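Local atomic coordinates of beta-1,3-1,4-glucanase (Caldicellulosiruptor sp. F32, PDB entry 5H4R), a protein that hydrolyses mixed-linkage beta-1,3-1,4-glucans as a lichenase of glycoside hydrolase family 5. Residues P246-I256 / F307-F315. The protein carries 1 engineered substitution. Residues are numbered along the deposited sequence; the frame is centred on the assembly and turned at random.
Sequences PEYVLIDEFKI and FMDKLYDKF
On the outside of the TIM barrel, the short helix 247-250 after the fifth strand, 237-240, lies against helix 298-316, which follows the sixth, with K314 reaching across from the long helix to the end of the short one. The K314 CG sits anti to the backbone N (chi1 -175°) and the chain beyond is fully extended, which brings NZ up to the last carbonyls of the short helix. K314 NZ donates to V249 O at 2.9 Å, approaching 20° off the carbonyl plane, and more weakly to L250 O at 3.1 Å. Two waters also accept from NZ: water 1 passes the link on to D252 OD1, water 2 to F254 O, so K314 also reaches the type I turn 251-254 through solvent. Shortening K314 to an alanine removes the ammonium, and V249 O would probably lose this donor and the two waters their shared partner. In this eight-stranded barrel both pieces pack over strand 267-272, which V249 and L311 both touch. V249 CG2 lies 3.9 Å from L311 CD2 and 3.9 Å from F315 CE2, while V249 O meets the edge of the F315 ring, 3.4 Å from CZ. L250 crosses the K310 side chain at about a right angle: L250 CD1 presses tightly on K310 CB at 3.5 Å, and its CD2 lies against K310 O. Toward the sugar-binding end, P246 CG touches F307 CD1 at 3.6 Å.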
# COMPACT_ATOMS: atom_id res chain seq x y z
N PRO A 246 3.01 10.72 -3.78
CA PRO A 246 3.32 11.78 -2.80
C PRO A 246 2.89 13.16 -3.29
O PRO A 246 2.36 13.98 -2.51
CB PRO A 246 4.84 11.69 -2.63
CG PRO A 246 5.23 10.37 -3.22
CD PRO A 246 4.20 9.98 -4.21
N GLU A 247 3.09 13.43 -4.59
CA GLU A 247 2.82 14.75 -5.12
C GLU A 247 1.38 15.17 -4.90
O GLU A 247 1.10 16.36 -4.73
CB GLU A 247 3.14 14.80 -6.61
CG GLU A 247 4.63 14.82 -6.91
CD GLU A 247 5.31 13.47 -6.79
OE1 GLU A 247 4.65 12.43 -6.63
OE2 GLU A 247 6.55 13.46 -6.85
N TYR A 248 0.45 14.22 -4.90
CA TYR A 248 -0.96 14.58 -4.94
C TYR A 248 -1.61 14.48 -3.57
O TYR A 248 -2.81 14.73 -3.44
CB TYR A 248 -1.69 13.76 -6.02
CG TYR A 248 -1.02 14.02 -7.35
CD1 TYR A 248 -0.66 15.32 -7.73
CD2 TYR A 248 -0.69 12.98 -8.22
CE1 TYR A 248 0.01 15.56 -8.93
CE2 TYR A 248 -0.02 13.22 -9.42
CZ TYR A 248 0.33 14.51 -9.75
OH TYR A 248 1.00 14.74 -10.93
N VAL A 249 -0.82 14.21 -2.52
CA VAL A 249 -1.20 14.64 -1.18
C VAL A 249 -0.46 15.90 -0.78
O VAL A 249 -0.87 16.54 0.21
CB VAL A 249 -0.98 13.54 -0.12
CG1 VAL A 249 -1.99 12.40 -0.33
CG2 VAL A 249 0.44 13.04 -0.13
N LEU A 250 0.58 16.29 -1.52
CA LEU A 250 1.33 17.50 -1.22
C LEU A 250 0.67 18.75 -1.80
O LEU A 250 0.87 19.84 -1.25
CB LEU A 250 2.77 17.36 -1.71
CG LEU A 250 3.60 16.32 -0.93
CD1 LEU A 250 4.93 16.05 -1.66
CD2 LEU A 250 3.85 16.76 0.50
N ILE A 251 -0.11 18.60 -2.87
CA ILE A 251 -0.84 19.73 -3.42
C ILE A 251 -1.80 20.30 -2.39
O ILE A 251 -2.35 19.58 -1.54
CB ILE A 251 -1.60 19.36 -4.71
CG1 ILE A 251 -2.54 18.19 -4.47
CG2 ILE A 251 -0.61 19.08 -5.87
CD1 ILE A 251 -3.44 17.84 -5.69
N ASP A 252 -2.05 21.61 -2.50
CA ASP A 252 -2.96 22.30 -1.58
C ASP A 252 -4.37 21.74 -1.69
O ASP A 252 -5.14 21.79 -0.72
CB ASP A 252 -2.98 23.80 -1.88
CG ASP A 252 -1.68 24.48 -1.56
OD1 ASP A 252 -0.85 23.91 -0.82
OD2 ASP A 252 -1.51 25.62 -2.04
N GLU A 253 -4.74 21.22 -2.86
CA GLU A 253 -6.10 20.79 -3.10
C GLU A 253 -6.45 19.48 -2.40
O GLU A 253 -7.64 19.15 -2.32
CB GLU A 253 -6.34 20.64 -4.61
CG GLU A 253 -6.42 21.98 -5.33
CD GLU A 253 -5.07 22.51 -5.80
OE1 GLU A 253 -4.02 21.95 -5.43
OE2 GLU A 253 -5.07 23.51 -6.55
N PHE A 254 -5.46 18.73 -1.91
CA PHE A 254 -5.75 17.50 -1.18
C PHE A 254 -6.33 17.85 0.18
O PHE A 254 -5.85 18.77 0.86
CB PHE A 254 -4.48 16.66 -1.01
CG PHE A 254 -4.69 15.45 -0.16
CD1 PHE A 254 -5.34 14.35 -0.67
CD2 PHE A 254 -4.27 15.43 1.16
CE1 PHE A 254 -5.55 13.22 0.12
CE2 PHE A 254 -4.52 14.32 1.95
CZ PHE A 254 -5.16 13.23 1.44
N LYS A 255 -7.38 17.13 0.59
CA LYS A 255 -8.03 17.39 1.87
C LYS A 255 -8.03 16.13 2.72
O LYS A 255 -8.50 15.07 2.28
CB LYS A 255 -9.47 17.87 1.67
CG LYS A 255 -9.60 19.18 0.94
CD LYS A 255 -11.07 19.52 0.77
CE LYS A 255 -11.25 20.85 0.05
NZ LYS A 255 -12.68 21.10 -0.28
N ILE A 256 -7.51 16.24 3.93
CA ILE A 256 -7.69 15.15 4.89
C ILE A 256 -9.16 15.12 5.30
O ILE A 256 -9.71 16.17 5.69
CB ILE A 256 -6.80 15.34 6.12
CG1 ILE A 256 -5.32 15.35 5.74
CG2 ILE A 256 -7.07 14.21 7.15
CD1 ILE A 256 -4.42 15.75 6.89
N PHE A 307 10.91 13.30 -1.93
CA PHE A 307 9.51 13.15 -1.58
C PHE A 307 9.34 12.92 -0.08
O PHE A 307 8.36 13.38 0.51
CB PHE A 307 8.84 12.04 -2.43
CG PHE A 307 8.96 10.65 -1.87
CD1 PHE A 307 8.01 10.13 -0.98
CD2 PHE A 307 9.99 9.83 -2.25
CE1 PHE A 307 8.13 8.87 -0.48
CE2 PHE A 307 10.12 8.55 -1.74
CZ PHE A 307 9.17 8.07 -0.86
N MET A 308 10.30 12.26 0.56
CA MET A 308 10.19 12.03 1.99
C MET A 308 10.34 13.33 2.76
O MET A 308 9.62 13.57 3.74
CB MET A 308 11.22 11.00 2.43
CG MET A 308 10.98 9.62 1.86
SD MET A 308 12.06 8.45 2.66
CE MET A 308 11.57 6.95 1.86
N ASP A 309 11.24 14.20 2.31
CA ASP A 309 11.36 15.52 2.91
C ASP A 309 10.06 16.30 2.82
O ASP A 309 9.65 16.96 3.79
CB ASP A 309 12.47 16.33 2.24
CG ASP A 309 13.86 15.92 2.67
OD1 ASP A 309 14.02 15.31 3.77
OD2 ASP A 309 14.81 16.25 1.91
N LYS A 310 9.39 16.26 1.67
CA LYS A 310 8.17 17.05 1.52
C LYS A 310 7.05 16.49 2.40
O LYS A 310 6.26 17.26 2.96
CB LYS A 310 7.74 17.09 0.06
CG LYS A 310 8.74 17.74 -0.90
CD LYS A 310 8.95 19.19 -0.64
CE LYS A 310 10.21 19.50 0.17
NZ LYS A 310 10.45 20.99 0.29
N LEU A 311 6.97 15.16 2.51
CA LEU A 311 5.98 14.52 3.37
C LEU A 311 6.26 14.80 4.84
O LEU A 311 5.32 15.01 5.63
CB LEU A 311 5.94 13.02 3.11
CG LEU A 311 5.37 12.56 1.77
CD1 LEU A 311 5.51 11.07 1.62
CD2 LEU A 311 3.91 12.97 1.59
N TYR A 312 7.53 14.78 5.24
CA TYR A 312 7.87 15.18 6.60
C TYR A 312 7.46 16.63 6.87
O TYR A 312 6.87 16.94 7.92
CB TYR A 312 9.36 14.97 6.85
CG TYR A 312 9.80 15.47 8.19
CD1 TYR A 312 9.67 14.69 9.32
CD2 TYR A 312 10.32 16.76 8.34
CE1 TYR A 312 10.05 15.15 10.56
CE2 TYR A 312 10.70 17.24 9.58
CZ TYR A 312 10.57 16.43 10.69
OH TYR A 312 10.97 16.92 11.93
N ASP A 313 7.70 17.53 5.91
CA ASP A 313 7.38 18.94 6.11
C ASP A 313 5.88 19.14 6.28
O ASP A 313 5.43 19.89 7.16
CB ASP A 313 7.87 19.79 4.94
CG ASP A 313 9.38 19.89 4.85
OD1 ASP A 313 10.08 19.49 5.80
OD2 ASP A 313 9.85 20.39 3.80
N LYS A 314 5.08 18.52 5.41
CA LYS A 314 3.65 18.82 5.40
C LYS A 314 2.90 18.08 6.49
O LYS A 314 1.95 18.62 7.08
CB LYS A 314 3.04 18.47 4.04
CG LYS A 314 1.59 18.89 3.94
CD LYS A 314 1.02 18.81 2.51
CE LYS A 314 -0.42 19.28 2.51
NZ LYS A 314 -1.05 19.23 1.15
N PHE A 315 3.30 16.84 6.77
CA PHE A 315 2.51 15.96 7.63
C PHE A 315 3.25 15.56 8.90
O PHE A 315 2.81 15.93 9.99
CB PHE A 315 2.08 14.72 6.86
CG PHE A 315 1.21 15.02 5.66
CD1 PHE A 315 -0.01 15.63 5.82
CD2 PHE A 315 1.63 14.68 4.39
CE1 PHE A 315 -0.84 15.90 4.72
CE2 PHE A 315 0.81 14.96 3.30
CZ PHE A 315 -0.41 15.57 3.47
O HOH W 1 -0.21 22.07 0.91
O HOH W 2 -3.65 19.95 1.77